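Local coordinates for CD38 molecule (Bos taurus, PDB 3P5S), which is a disulfide-bonded glycoprotein of the ADP-ribosyl cyclase family, with a ligand-filled cleft beside its parallel beta sheet, at residues C112-F117 / R132-L137; S119-L124 / V199-L204; E186-S191 / R216-N221. All coordinates share one frame; numbering follows the deposited sequence.

Interaction 1. Residues C112-F117 / R132-L137; sequences CGQQVF and RRLMTL. With AVU ([(2R,3S,4R,5R)-5-(6-amino-9H-purin-9-yl)-3,4-dihydroxytetrahydrofuran-2-yl]methyl [(2R,3R,4R)-4-fluoro-3-hydroxytetrahydrofuran-2-yl]methyl dihydrogen diphosphate), chain E.
V116 turns its two methyls onto different neighbours in 132-137. With CG1 anti to the backbone N (chi1 177°), CG2 is left to meet L134; the V116 and L134 side chains cross at about a right angle, V116 CG2 lying 3.6 Å from L134 CB. V116 CB and CG1 face the T136 methyl, with V116 CB 3.9 Å from T136 CG2. T136 OG1 hydrogen-bonds to E138. L134 CD2 runs back over the Q114 backbone, 3.8 Å from Q114 CA. Between these groups the backbones form a single beta bridge at Q115 and M135: M135 N donates to Q114 O (2.8 Å, 163° at the hydrogen), and V116 N donates to M135 O (2.8 Å). The bridge lays the loop along 115-119, one of the two outermost strands of the parallel sheet, just after a Schellman motif at R133 ends helix 122-132. T136 CA lies 3.4 Å from V116 O in a CA-H...O contact, and V116 O also accepts a bond from a water that in turn accepts from L137 N. Beyond the bridge both segments reach AVU. AVU O3R lies at the edge of the F117 ring, near its plane, and L137 CB lies 3.4 Å from the fluorine F2R of AVU.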
loop_
_atom_site.group_PDB
_atom_site.type_symbol
_atom_site.label_atom_id
_atom_site.label_comp_id
_atom_site.label_asym_id
_atom_site.label_seq_id
_atom_site.Cartn_x
_atom_site.Cartn_y
_atom_site.Cartn_z
ATOM N N CYS A 112 0.153 -16.880 -2.667
ATOM C CA CYS A 112 -1.197 -17.018 -3.193
ATOM C C CYS A 112 -2.220 -17.213 -2.077
ATOM O O CYS A 112 -2.006 -17.973 -1.123
ATOM C CB CYS A 112 -1.257 -18.159 -4.208
ATOM S SG CYS A 112 -0.104 -17.912 -5.590
ATOM N N GLY A 113 -3.320 -16.486 -2.173
ATOM C CA GLY A 113 -4.388 -16.638 -1.210
ATOM C C GLY A 113 -4.198 -15.922 0.110
ATOM O O GLY A 113 -5.027 -16.083 0.995
ATOM N N GLN A 114 -3.128 -15.143 0.265
ATOM C CA GLN A 114 -2.893 -14.449 1.537
ATOM C C GLN A 114 -2.961 -12.929 1.441
ATOM O O GLN A 114 -2.725 -12.235 2.424
ATOM C CB GLN A 114 -1.502 -14.773 2.099
ATOM C CG GLN A 114 -1.265 -16.198 2.544
ATOM C CD GLN A 114 -0.050 -16.281 3.463
ATOM O OE1 GLN A 114 0.225 -15.350 4.238
ATOM N NE2 GLN A 114 0.694 -17.371 3.366
ATOM N N GLN A 115 -3.233 -12.419 0.258
ATOM C CA GLN A 115 -3.066 -11.004 -0.010
ATOM C C GLN A 115 -4.304 -10.201 0.371
ATOM O O GLN A 115 -5.457 -10.596 0.072
ATOM C CB GLN A 115 -2.721 -10.771 -1.484
ATOM C CG GLN A 115 -2.203 -9.372 -1.761
ATOM C CD GLN A 115 -1.504 -9.255 -3.104
ATOM O OE1 GLN A 115 -1.060 -10.245 -3.675
ATOM N NE2 GLN A 115 -1.409 -8.041 -3.609
ATOM N N VAL A 116 -4.061 -9.071 1.024
ATOM C CA VAL A 116 -5.148 -8.201 1.474
ATOM C C VAL A 116 -4.942 -6.745 1.065
ATOM O O VAL A 116 -3.913 -6.140 1.361
ATOM C CB VAL A 116 -5.331 -8.284 3.018
ATOM C CG1 VAL A 116 -6.423 -7.302 3.489
ATOM C CG2 VAL A 116 -5.667 -9.713 3.425
ATOM N N PHE A 117 -5.927 -6.188 0.369
ATOM C CA PHE A 117 -5.946 -4.765 0.033
ATOM C C PHE A 117 -6.865 -4.027 0.988
ATOM O O PHE A 117 -7.687 -4.648 1.661
ATOM C CB PHE A 117 -6.470 -4.551 -1.386
ATOM C CG PHE A 117 -5.619 -5.179 -2.457
ATOM C CD1 PHE A 117 -4.670 -4.428 -3.126
ATOM C CD2 PHE A 117 -5.779 -6.509 -2.802
ATOM C CE1 PHE A 117 -3.883 -4.981 -4.106
ATOM C CE2 PHE A 117 -4.981 -7.088 -3.791
ATOM C CZ PHE A 117 -4.040 -6.311 -4.454
ATOM N N ARG A 132 -5.837 -13.308 10.881
ATOM C CA ARG A 132 -5.962 -14.407 9.946
ATOM C C ARG A 132 -4.634 -14.811 9.292
ATOM O O ARG A 132 -4.615 -15.636 8.384
ATOM C CB ARG A 132 -6.985 -14.074 8.853
ATOM C CG ARG A 132 -8.261 -13.412 9.330
ATOM C CD ARG A 132 -9.145 -14.321 10.186
ATOM N NE ARG A 132 -10.496 -13.761 10.288
ATOM C CZ ARG A 132 -11.396 -14.076 11.220
ATOM N NH1 ARG A 132 -11.113 -14.961 12.172
ATOM N NH2 ARG A 132 -12.591 -13.489 11.200
ATOM N N ARG A 133 -3.524 -14.231 9.724
ATOM C CA ARG A 133 -2.241 -14.591 9.125
ATOM C C ARG A 133 -2.210 -14.346 7.623
ATOM O O ARG A 133 -1.737 -15.171 6.825
ATOM C CB ARG A 133 -1.877 -16.047 9.455
ATOM C CG ARG A 133 -1.538 -16.241 10.926
ATOM C CD ARG A 133 -1.893 -17.643 11.411
ATOM N NE ARG A 133 -1.582 -17.844 12.829
ATOM C CZ ARG A 133 -2.414 -18.402 13.706
ATOM N NH1 ARG A 133 -3.613 -18.813 13.313
ATOM N NH2 ARG A 133 -2.050 -18.548 14.974
ATOM N N LEU A 134 -2.717 -13.185 7.250
ATOM C CA LEU A 134 -2.698 -12.754 5.867
ATOM C C LEU A 134 -1.687 -11.611 5.768
ATOM O O LEU A 134 -1.075 -11.239 6.759
ATOM C CB LEU A 134 -4.105 -12.284 5.465
ATOM C CG LEU A 134 -5.160 -13.374 5.617
ATOM C CD1 LEU A 134 -6.509 -12.847 5.107
ATOM C CD2 LEU A 134 -4.747 -14.613 4.826
ATOM N N MET A 135 -1.528 -11.018 4.590
ATOM C CA MET A 135 -0.538 -9.941 4.458
ATOM C C MET A 135 -1.107 -8.760 3.677
ATOM O O MET A 135 -1.708 -8.936 2.620
ATOM C CB MET A 135 0.745 -10.463 3.785
ATOM C CG MET A 135 1.477 -11.564 4.555
ATOM S SD MET A 135 2.925 -12.191 3.652
ATOM C CE MET A 135 3.926 -10.719 3.598
ATOM N N THR A 136 -0.922 -7.563 4.217
ATOM C CA THR A 136 -1.251 -6.345 3.507
ATOM C C THR A 136 0.037 -5.851 2.873
ATOM O O THR A 136 1.092 -6.453 3.072
ATOM C CB THR A 136 -1.824 -5.257 4.445
ATOM O OG1 THR A 136 -0.856 -4.944 5.462
ATOM C CG2 THR A 136 -3.155 -5.713 5.059
ATOM N N LEU A 137 -0.050 -4.773 2.104
ATOM C CA LEU A 137 1.157 -4.162 1.539
ATOM C C LEU A 137 2.194 -3.831 2.639
ATOM O O LEU A 137 3.417 -3.922 2.417
ATOM C CB LEU A 137 0.793 -2.911 0.734
ATOM C CG LEU A 137 2.033 -2.232 0.135
ATOM C CD1 LEU A 137 2.770 -3.254 -0.728
ATOM C CD2 LEU A 137 1.626 -1.013 -0.681
HETATM N N1 AVU E . 2.294 3.759 4.910
HETATM C C2 AVU E . 2.091 5.083 4.767
HETATM N N3 AVU E . 1.311 5.510 3.750
HETATM C C4 AVU E . 0.741 4.655 2.880
HETATM C C5 AVU E . 0.933 3.291 3.006
HETATM C C6 AVU E . 1.734 2.872 4.054
HETATM N N6 AVU E . 1.979 1.469 4.241
HETATM N N7 AVU E . 0.242 2.690 2.000
HETATM C C8 AVU E . -0.351 3.662 1.259
HETATM N N9 AVU E . -0.045 4.867 1.811
HETATM P PA AVU E . -6.487 5.652 1.278
HETATM P PB AVU E . -5.710 3.921 -0.795
HETATM C "C1'" AVU E . -0.453 6.218 1.422
HETATM O O1A AVU E . -7.481 6.518 0.557
HETATM O O1B AVU E . -5.281 5.205 -1.480
HETATM C C1R AVU E . -2.143 0.241 -1.681
HETATM C "C2'" AVU E . -0.723 6.420 -0.026
HETATM O "O2'" AVU E . -0.006 7.522 -0.509
HETATM O O2A AVU E . -6.885 5.363 2.711
HETATM O O2B AVU E . -6.624 3.057 -1.630
HETATM C C2R AVU E . -2.473 -0.847 -0.711
HETATM F F2R AVU E . -1.734 -0.607 0.372
HETATM C "C3'" AVU E . -2.152 6.619 -0.131
HETATM O "O3'" AVU E . -2.450 7.614 -1.040
HETATM O O3A AVU E . -6.396 4.239 0.586
HETATM C C3R AVU E . -3.836 -0.644 -0.327
HETATM O O3R AVU E . -4.624 -1.738 -0.725
HETATM C "C4'" AVU E . -2.675 6.902 1.285
HETATM O "O4'" AVU E . -1.610 6.705 2.165
HETATM C C4R AVU E . -4.290 0.614 -0.990
HETATM O O4R AVU E . -3.329 0.869 -2.017
HETATM C "C5'" AVU E . -3.915 6.080 1.695
HETATM O "O5'" AVU E . -5.122 6.455 1.105
HETATM C C5R AVU E . -4.437 1.748 -0.028
HETATM O O5R AVU E . -4.374 3.063 -0.484
HETATM O O HOH W 1 -2.552 -3.798 1.281
#

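Interaction 2. Residues S119-L124 / V199-L204; sequences SKTKEL and VLNGSL. With NAG (2-acetamido-2-deoxy-beta-D-glucopyranose), chain C; AVU ([(2R,3S,4R,5R)-5-(6-amino-9H-purin-9-yl)-3,4-dihydroxytetrahydrofuran-2-yl]methyl [(2R,3R,4R)-4-fluoro-3-hydroxytetrahydrofuran-2-yl]methyl dihydrogen diphosphate), chain E.
Hydrogen bonds join the loop 119-121, with T121 at the N-cap position of helix 122-132, to the end of strand 195-201. V199 O takes two donors: T121 OG1 at 2.8 Å, from above the carbonyl plane, and S119 N in a longer, weak bond. T121 OG1 sits between its own backbone N and carbonyl carbon (chi1 59°), which turns CG2 onto the strand, 3.4 Å from L200 C. Two residues further along the strand, N201 ND2 donates to K120 O (3.2 Å), and a water spans S119 O and N201 N. N201 OD1 accepts in its carbonyl plane from S203 N (2.7 Å), an Asx turn. Apolar contacts flank these bonds. K120 crosses L204 at about a right angle, with K120 CG tight against L204 CD1 at 3.5 Å, while L124 CD2 meets V199 CG1 in the layer that helix 271-276 covers. Ionic and phosphate contacts lie on the AVU side: S119 OG donates to AVU O2B, K120 N to O2A, and K120 NZ to O1A (2.6 Å). K120 NZ also salt-bridges D209, so phosphate and carboxylate share one ammonium. NAG sits beside N201, whose N-G-S sequence fits N-linked attachment, although the modelled junction at ND2 is doubtful. The chemistry implies a strand-to-helix connection held to the neighbouring strand chiefly by the T121 hydroxyl and N201 amide, while S119 OG, K120 N and K120 NZ grip the diphosphate.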
loop_
_atom_site.group_PDB
_atom_site.type_symbol
_atom_site.label_atom_id
_atom_site.label_comp_id
_atom_site.label_asym_id
_atom_site.label_seq_id
_atom_site.Cartn_x
_atom_site.Cartn_y
_atom_site.Cartn_z
ATOM N N SER A 119 -8.730 0.257 1.665
ATOM C CA SER A 119 -8.916 1.616 1.218
ATOM C C SER A 119 -9.781 2.270 2.283
ATOM O O SER A 119 -10.908 1.824 2.512
ATOM C CB SER A 119 -9.628 1.640 -0.147
ATOM O OG SER A 119 -9.421 2.886 -0.780
ATOM N N LYS A 120 -9.236 3.285 2.950
ATOM C CA LYS A 120 -9.912 3.985 4.044
ATOM C C LYS A 120 -10.171 3.104 5.272
ATOM O O LYS A 120 -11.041 3.405 6.080
ATOM C CB LYS A 120 -11.229 4.603 3.567
ATOM C CG LYS A 120 -11.289 4.899 2.086
ATOM C CD LYS A 120 -10.685 6.243 1.764
ATOM C CE LYS A 120 -10.437 6.375 0.271
ATOM N NZ LYS A 120 -9.708 7.620 -0.055
ATOM N N THR A 121 -9.404 2.028 5.401
ATOM C CA THR A 121 -9.600 1.027 6.438
ATOM C C THR A 121 -8.269 0.424 6.914
ATOM O O THR A 121 -8.208 -0.747 7.286
ATOM C CB THR A 121 -10.421 -0.153 5.912
ATOM O OG1 THR A 121 -9.726 -0.734 4.805
ATOM C CG2 THR A 121 -11.827 0.306 5.448
ATOM N N LYS A 122 -7.209 1.220 6.885
ATOM C CA LYS A 122 -5.850 0.725 7.128
ATOM C C LYS A 122 -5.723 -0.102 8.416
ATOM O O LYS A 122 -5.252 -1.245 8.386
ATOM C CB LYS A 122 -4.858 1.904 7.134
ATOM C CG LYS A 122 -3.363 1.520 7.272
ATOM C CD LYS A 122 -2.465 2.732 7.006
ATOM C CE LYS A 122 -1.006 2.552 7.488
ATOM N NZ LYS A 122 -0.315 1.396 6.891
ATOM N N GLU A 123 -6.156 0.463 9.538
ATOM C CA GLU A 123 -5.946 -0.193 10.829
ATOM C C GLU A 123 -6.851 -1.419 10.992
ATOM O O GLU A 123 -6.418 -2.464 11.477
ATOM C CB GLU A 123 -6.125 0.790 11.995
ATOM C CG GLU A 123 -4.967 1.787 12.157
ATOM C CD GLU A 123 -5.283 3.189 11.627
ATOM O OE1 GLU A 123 -5.514 3.346 10.402
ATOM O OE2 GLU A 123 -5.292 4.143 12.441
ATOM N N LEU A 124 -8.103 -1.302 10.577
ATOM C CA LEU A 124 -8.969 -2.480 10.552
ATOM C C LEU A 124 -8.379 -3.591 9.682
ATOM O O LEU A 124 -8.352 -4.754 10.083
ATOM C CB LEU A 124 -10.359 -2.133 10.057
ATOM C CG LEU A 124 -11.224 -3.378 9.821
ATOM C CD1 LEU A 124 -11.342 -4.190 11.095
ATOM C CD2 LEU A 124 -12.604 -3.000 9.271
ATOM N N VAL A 199 -10.659 -4.872 2.126
ATOM C CA VAL A 199 -11.494 -4.357 3.207
ATOM C C VAL A 199 -11.783 -2.920 2.887
ATOM O O VAL A 199 -10.846 -2.121 2.707
ATOM C CB VAL A 199 -10.775 -4.414 4.566
ATOM C CG1 VAL A 199 -11.662 -3.841 5.679
ATOM C CG2 VAL A 199 -10.304 -5.858 4.876
ATOM N N LEU A 200 -13.073 -2.595 2.791
ATOM C CA LEU A 200 -13.490 -1.264 2.424
ATOM C C LEU A 200 -14.392 -0.698 3.511
ATOM O O LEU A 200 -14.924 -1.424 4.359
ATOM C CB LEU A 200 -14.239 -1.269 1.069
ATOM C CG LEU A 200 -13.442 -1.766 -0.158
ATOM C CD1 LEU A 200 -14.327 -1.922 -1.401
ATOM C CD2 LEU A 200 -12.280 -0.816 -0.464
ATOM N N ASN A 201 -14.550 0.619 3.480
ATOM C CA ASN A 201 -15.278 1.350 4.503
ATOM C C ASN A 201 -16.739 1.595 4.135
ATOM O O ASN A 201 -17.038 2.459 3.317
ATOM C CB ASN A 201 -14.578 2.683 4.772
ATOM C CG ASN A 201 -15.053 3.348 6.044
ATOM O OD1 ASN A 201 -16.216 3.244 6.409
ATOM N ND2 ASN A 201 -14.148 4.037 6.725
ATOM N N GLY A 202 -17.644 0.836 4.745
ATOM C CA GLY A 202 -19.059 1.008 4.485
ATOM C C GLY A 202 -19.669 2.183 5.244
ATOM O O GLY A 202 -20.887 2.385 5.213
ATOM N N SER A 203 -18.831 2.943 5.941
ATOM C CA SER A 203 -19.280 4.146 6.644
ATOM C C SER A 203 -19.084 5.420 5.828
ATOM O O SER A 203 -19.514 6.486 6.248
ATOM C CB SER A 203 -18.604 4.285 8.013
ATOM O OG SER A 203 -19.303 3.527 8.987
ATOM N N LEU A 204 -18.432 5.308 4.671
ATOM C CA LEU A 204 -18.308 6.424 3.738
ATOM C C LEU A 204 -19.402 6.322 2.673
ATOM O O LEU A 204 -19.978 5.265 2.469
ATOM C CB LEU A 204 -16.944 6.395 3.040
ATOM C CG LEU A 204 -15.657 6.302 3.857
ATOM C CD1 LEU A 204 -14.452 6.110 2.924
ATOM C CD2 LEU A 204 -15.464 7.524 4.745
HETATM C C1 NAG C . -14.398 5.173 8.340
HETATM C C2 NAG C . -13.417 4.370 9.166
HETATM C C3 NAG C . -13.037 5.242 10.368
HETATM C C4 NAG C . -12.625 6.660 9.916
HETATM C C5 NAG C . -13.522 7.178 8.784
HETATM C C6 NAG C . -13.076 8.487 8.139
HETATM C C7 NAG C . -13.497 1.906 9.230
HETATM C C8 NAG C . -14.377 0.719 9.504
HETATM N N2 NAG C . -14.047 3.097 9.471
HETATM O O3 NAG C . -11.980 4.629 11.076
HETATM O O4 NAG C . -12.677 7.570 10.999
HETATM O O5 NAG C . -13.624 6.192 7.787
HETATM O O6 NAG C . -11.901 8.279 7.400
HETATM O O7 NAG C . -12.344 1.747 8.823
HETATM N N1 AVU E . 2.294 3.759 4.910
HETATM C C2 AVU E . 2.091 5.083 4.767
HETATM N N3 AVU E . 1.311 5.510 3.750
HETATM C C4 AVU E . 0.741 4.655 2.880
HETATM C C5 AVU E . 0.933 3.291 3.006
HETATM C C6 AVU E . 1.734 2.872 4.054
HETATM N N6 AVU E . 1.979 1.469 4.241
HETATM N N7 AVU E . 0.242 2.690 2.000
HETATM C C8 AVU E . -0.351 3.662 1.259
HETATM N N9 AVU E . -0.045 4.867 1.811
HETATM P PA AVU E . -6.487 5.652 1.278
HETATM P PB AVU E . -5.710 3.921 -0.795
HETATM C "C1'" AVU E . -0.453 6.218 1.422
HETATM O O1A AVU E . -7.481 6.518 0.557
HETATM O O1B AVU E . -5.281 5.205 -1.480
HETATM C C1R AVU E . -2.143 0.241 -1.681
HETATM C "C2'" AVU E . -0.723 6.420 -0.026
HETATM O "O2'" AVU E . -0.006 7.522 -0.509
HETATM O O2A AVU E . -6.885 5.363 2.711
HETATM O O2B AVU E . -6.624 3.057 -1.630
HETATM C C2R AVU E . -2.473 -0.847 -0.711
HETATM F F2R AVU E . -1.734 -0.607 0.372
HETATM C "C3'" AVU E . -2.152 6.619 -0.131
HETATM O "O3'" AVU E . -2.450 7.614 -1.040
HETATM O O3A AVU E . -6.396 4.239 0.586
HETATM C C3R AVU E . -3.836 -0.644 -0.327
HETATM O O3R AVU E . -4.624 -1.738 -0.725
HETATM C "C4'" AVU E . -2.675 6.902 1.285
HETATM O "O4'" AVU E . -1.610 6.705 2.165
HETATM C C4R AVU E . -4.290 0.614 -0.990
HETATM O O4R AVU E . -3.329 0.869 -2.017
HETATM C "C5'" AVU E . -3.915 6.080 1.695
HETATM O "O5'" AVU E . -5.122 6.455 1.105
HETATM C C5R AVU E . -4.437 1.748 -0.028
HETATM O O5R AVU E . -4.374 3.063 -0.484
HETATM O O HOH W 2 -13.474 2.202 1.529
#

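Interaction 3. Residues E186-S191 / R216-N221; sequences ERFAES and RVEAPN. With AVU ([(2R,3S,4R,5R)-5-(6-amino-9H-purin-9-yl)-3,4-dihydroxytetrahydrofuran-2-yl]methyl [(2R,3R,4R)-4-fluoro-3-hydroxytetrahydrofuran-2-yl]methyl dihydrogen diphosphate), chain E.
N221 ND2 donates to V217 O at 2.8 Å with an N-H...O angle of 167°, the acceptor lying in the amide plane and the donor on a carbonyl lone pair. N221 CG is anti to its own carbonyl carbon, and the amide held this way lies against helix 176-191: E186 CG packs on it, 3.7 Å from N221 ND2. The E186 carboxylate is turned only 19° from the N221 amide plane, whereas the E190 carboxylate, on a chain running beside N221 and pointing the same way, stands at 74° to it. E190 CG rests 3.5 Å from N221 O. The C-terminal parts of helices 176-191 and 213-218 meet here, the second widening into a pi-type turn at 216-218 before N221 N closes back on E218 O. A189 makes the approach close: its methyl CB touches E218 O at 3.3 Å and faces E218 CB at 4.0 Å. On one flank V217 CG1 lies against the E186 backbone, 3.6 Å from E186 N. On the AVU side the E218 chain extends beyond CG and brings its carboxylate to the edge of the F188 ring, near its plane; E218 OE2 is modelled 4.0 Å from F188 CD2, a doubtful position because it also falls too close to AVU. F117 packs on both A189 and E218. The carboxylate ends at the fluorinated sugar of AVU, where the nature of these short contacts is uncertain.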
loop_
_atom_site.group_PDB
_atom_site.type_symbol
_atom_site.label_atom_id
_atom_site.label_comp_id
_atom_site.label_asym_id
_atom_site.label_seq_id
_atom_site.Cartn_x
_atom_site.Cartn_y
_atom_site.Cartn_z
ATOM N N GLU A 186 1.196 -0.850 -7.359
ATOM C CA GLU A 186 1.010 -1.415 -8.692
ATOM C C GLU A 186 1.628 -2.800 -8.784
ATOM O O GLU A 186 0.971 -3.758 -9.216
ATOM C CB GLU A 186 1.617 -0.515 -9.776
ATOM C CG GLU A 186 1.217 -0.967 -11.176
ATOM C CD GLU A 186 2.044 -0.319 -12.285
ATOM O OE1 GLU A 186 2.374 0.881 -12.189
ATOM O OE2 GLU A 186 2.367 -1.032 -13.250
ATOM N N ARG A 187 2.897 -2.905 -8.378
ATOM C CA ARG A 187 3.587 -4.189 -8.381
ATOM C C ARG A 187 2.938 -5.201 -7.442
ATOM O O ARG A 187 2.864 -6.383 -7.775
ATOM C CB ARG A 187 5.061 -4.037 -8.024
ATOM C CG ARG A 187 5.823 -3.076 -8.917
ATOM C CD ARG A 187 6.291 -3.739 -10.244
ATOM N NE ARG A 187 6.609 -5.165 -10.086
ATOM C CZ ARG A 187 7.838 -5.684 -10.150
ATOM N NH1 ARG A 187 8.884 -4.903 -10.363
ATOM N NH2 ARG A 187 8.031 -6.989 -9.992
ATOM N N PHE A 188 2.487 -4.733 -6.272
ATOM C CA PHE A 188 1.729 -5.531 -5.332
ATOM C C PHE A 188 0.506 -6.161 -6.029
ATOM O O PHE A 188 0.220 -7.337 -5.855
ATOM C CB PHE A 188 1.278 -4.598 -4.200
ATOM C CG PHE A 188 0.588 -5.269 -3.024
ATOM C CD1 PHE A 188 1.215 -6.241 -2.253
ATOM C CD2 PHE A 188 -0.652 -4.810 -2.613
ATOM C CE1 PHE A 188 0.578 -6.797 -1.127
ATOM C CE2 PHE A 188 -1.290 -5.340 -1.487
ATOM C CZ PHE A 188 -0.675 -6.341 -0.734
ATOM N N ALA A 189 -0.236 -5.363 -6.778
ATOM C CA ALA A 189 -1.483 -5.841 -7.389
ATOM C C ALA A 189 -1.184 -6.744 -8.567
ATOM O O ALA A 189 -1.903 -7.710 -8.810
ATOM C CB ALA A 189 -2.359 -4.634 -7.841
ATOM N N GLU A 190 -0.139 -6.414 -9.323
ATOM C CA GLU A 190 0.234 -7.236 -10.475
ATOM C C GLU A 190 0.662 -8.647 -10.092
ATOM O O GLU A 190 0.537 -9.562 -10.913
ATOM C CB GLU A 190 1.325 -6.555 -11.323
ATOM C CG GLU A 190 0.851 -5.262 -11.976
ATOM C CD GLU A 190 1.964 -4.481 -12.667
ATOM O OE1 GLU A 190 3.153 -4.822 -12.477
ATOM O OE2 GLU A 190 1.639 -3.529 -13.406
ATOM N N SER A 191 1.167 -8.830 -8.863
ATOM C CA SER A 191 1.715 -10.119 -8.456
ATOM C C SER A 191 0.683 -10.989 -7.712
ATOM O O SER A 191 0.917 -12.167 -7.464
ATOM C CB SER A 191 2.959 -9.917 -7.583
ATOM O OG SER A 191 2.606 -9.242 -6.398
ATOM N N ARG A 216 -7.452 3.505 -8.461
ATOM C CA ARG A 216 -6.760 3.966 -9.657
ATOM C C ARG A 216 -5.574 3.072 -10.045
ATOM O O ARG A 216 -5.249 2.897 -11.226
ATOM C CB ARG A 216 -6.287 5.402 -9.409
ATOM C CG ARG A 216 -5.322 5.941 -10.443
ATOM C CD ARG A 216 -4.858 7.361 -10.085
ATOM N NE ARG A 216 -3.840 7.392 -9.028
ATOM C CZ ARG A 216 -4.126 7.617 -7.752
ATOM N NH1 ARG A 216 -5.382 7.831 -7.389
ATOM N NH2 ARG A 216 -3.172 7.640 -6.842
ATOM N N VAL A 217 -4.932 2.494 -9.037
ATOM C CA VAL A 217 -3.703 1.737 -9.250
ATOM C C VAL A 217 -3.854 0.226 -9.027
ATOM O O VAL A 217 -3.410 -0.570 -9.849
ATOM C CB VAL A 217 -2.554 2.289 -8.362
ATOM C CG1 VAL A 217 -1.263 1.475 -8.556
ATOM C CG2 VAL A 217 -2.305 3.748 -8.690
ATOM N N GLU A 218 -4.467 -0.183 -7.918
ATOM C CA GLU A 218 -4.503 -1.612 -7.597
ATOM C C GLU A 218 -5.546 -2.422 -8.355
ATOM O O GLU A 218 -5.204 -3.370 -9.066
ATOM C CB GLU A 218 -4.589 -1.828 -6.088
ATOM C CG GLU A 218 -3.393 -1.162 -5.423
ATOM C CD GLU A 218 -3.484 -1.133 -3.934
ATOM O OE1 GLU A 218 -4.604 -0.999 -3.370
ATOM O OE2 GLU A 218 -2.413 -1.260 -3.334
ATOM N N ALA A 219 -6.816 -2.059 -8.215
ATOM C CA ALA A 219 -7.848 -2.833 -8.876
ATOM C C ALA A 219 -7.608 -2.956 -10.403
ATOM O O ALA A 219 -7.749 -4.051 -10.956
ATOM C CB ALA A 219 -9.248 -2.273 -8.545
ATOM N N PRO A 220 -7.208 -1.854 -11.080
ATOM C CA PRO A 220 -7.039 -1.920 -12.544
ATOM C C PRO A 220 -5.801 -2.696 -12.977
ATOM O O PRO A 220 -5.666 -2.948 -14.149
ATOM C CB PRO A 220 -6.870 -0.449 -12.951
ATOM C CG PRO A 220 -7.375 0.357 -11.776
ATOM C CD PRO A 220 -7.088 -0.472 -10.571
ATOM N N ASN A 221 -4.903 -3.048 -12.064
ATOM C CA ASN A 221 -3.693 -3.747 -12.463
ATOM C C ASN A 221 -3.646 -5.150 -11.870
ATOM O O ASN A 221 -2.635 -5.848 -11.939
ATOM C CB ASN A 221 -2.443 -2.956 -12.040
ATOM C CG ASN A 221 -2.144 -1.785 -12.958
ATOM O OD1 ASN A 221 -1.762 -1.969 -14.116
ATOM N ND2 ASN A 221 -2.281 -0.566 -12.432
HETATM N N1 AVU E . 2.294 3.759 4.910
HETATM C C2 AVU E . 2.091 5.083 4.767
HETATM N N3 AVU E . 1.311 5.510 3.750
HETATM C C4 AVU E . 0.741 4.655 2.880
HETATM C C5 AVU E . 0.933 3.291 3.006
HETATM C C6 AVU E . 1.734 2.872 4.054
HETATM N N6 AVU E . 1.979 1.469 4.241
HETATM N N7 AVU E . 0.242 2.690 2.000
HETATM C C8 AVU E . -0.351 3.662 1.259
HETATM N N9 AVU E . -0.045 4.867 1.811
HETATM P PA AVU E . -6.487 5.652 1.278
HETATM P PB AVU E . -5.710 3.921 -0.795
HETATM C "C1'" AVU E . -0.453 6.218 1.422
HETATM O O1A AVU E . -7.481 6.518 0.557
HETATM O O1B AVU E . -5.281 5.205 -1.480
HETATM C C1R AVU E . -2.143 0.241 -1.681
HETATM C "C2'" AVU E . -0.723 6.420 -0.026
HETATM O "O2'" AVU E . -0.006 7.522 -0.509
HETATM O O2A AVU E . -6.885 5.363 2.711
HETATM O O2B AVU E . -6.624 3.057 -1.630
HETATM C C2R AVU E . -2.473 -0.847 -0.711
HETATM F F2R AVU E . -1.734 -0.607 0.372
HETATM C "C3'" AVU E . -2.152 6.619 -0.131
HETATM O "O3'" AVU E . -2.450 7.614 -1.040
HETATM O O3A AVU E . -6.396 4.239 0.586
HETATM C C3R AVU E . -3.836 -0.644 -0.327
HETATM O O3R AVU E . -4.624 -1.738 -0.725
HETATM C "C4'" AVU E . -2.675 6.902 1.285
HETATM O "O4'" AVU E . -1.610 6.705 2.165
HETATM C C4R AVU E . -4.290 0.614 -0.990
HETATM O O4R AVU E . -3.329 0.869 -2.017
HETATM C "C5'" AVU E . -3.915 6.080 1.695
HETATM O "O5'" AVU E . -5.122 6.455 1.105
HETATM C C5R AVU E . -4.437 1.748 -0.028
HETATM O O5R AVU E . -4.374 3.063 -0.484
#

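Overall arrangement
Interaction 2 is the buried contact, while interactions 1 and 3 are partly open to solvent. Interactions 1 and 2 hold successive parts of one run, strand 115-119 and the start of helix 122-132, and join through F117 O and V199 N between neighbouring strands. Interaction 3 packs the C-terminal parts of two helices and meets interaction 1 where Q115 NE2 reaches F188 O and where F117 touches F188 and E218. It does not touch interaction 2; their nearest atoms are about 7 Å apart. Chemistry follows place: backbone bridging at the sheet edge, mixed side-chain and backbone bonds at the buried turn, and van der Waals contact between helices. All three reach AVU, interaction 2 at its diphosphate, the others at its fluorinated sugar.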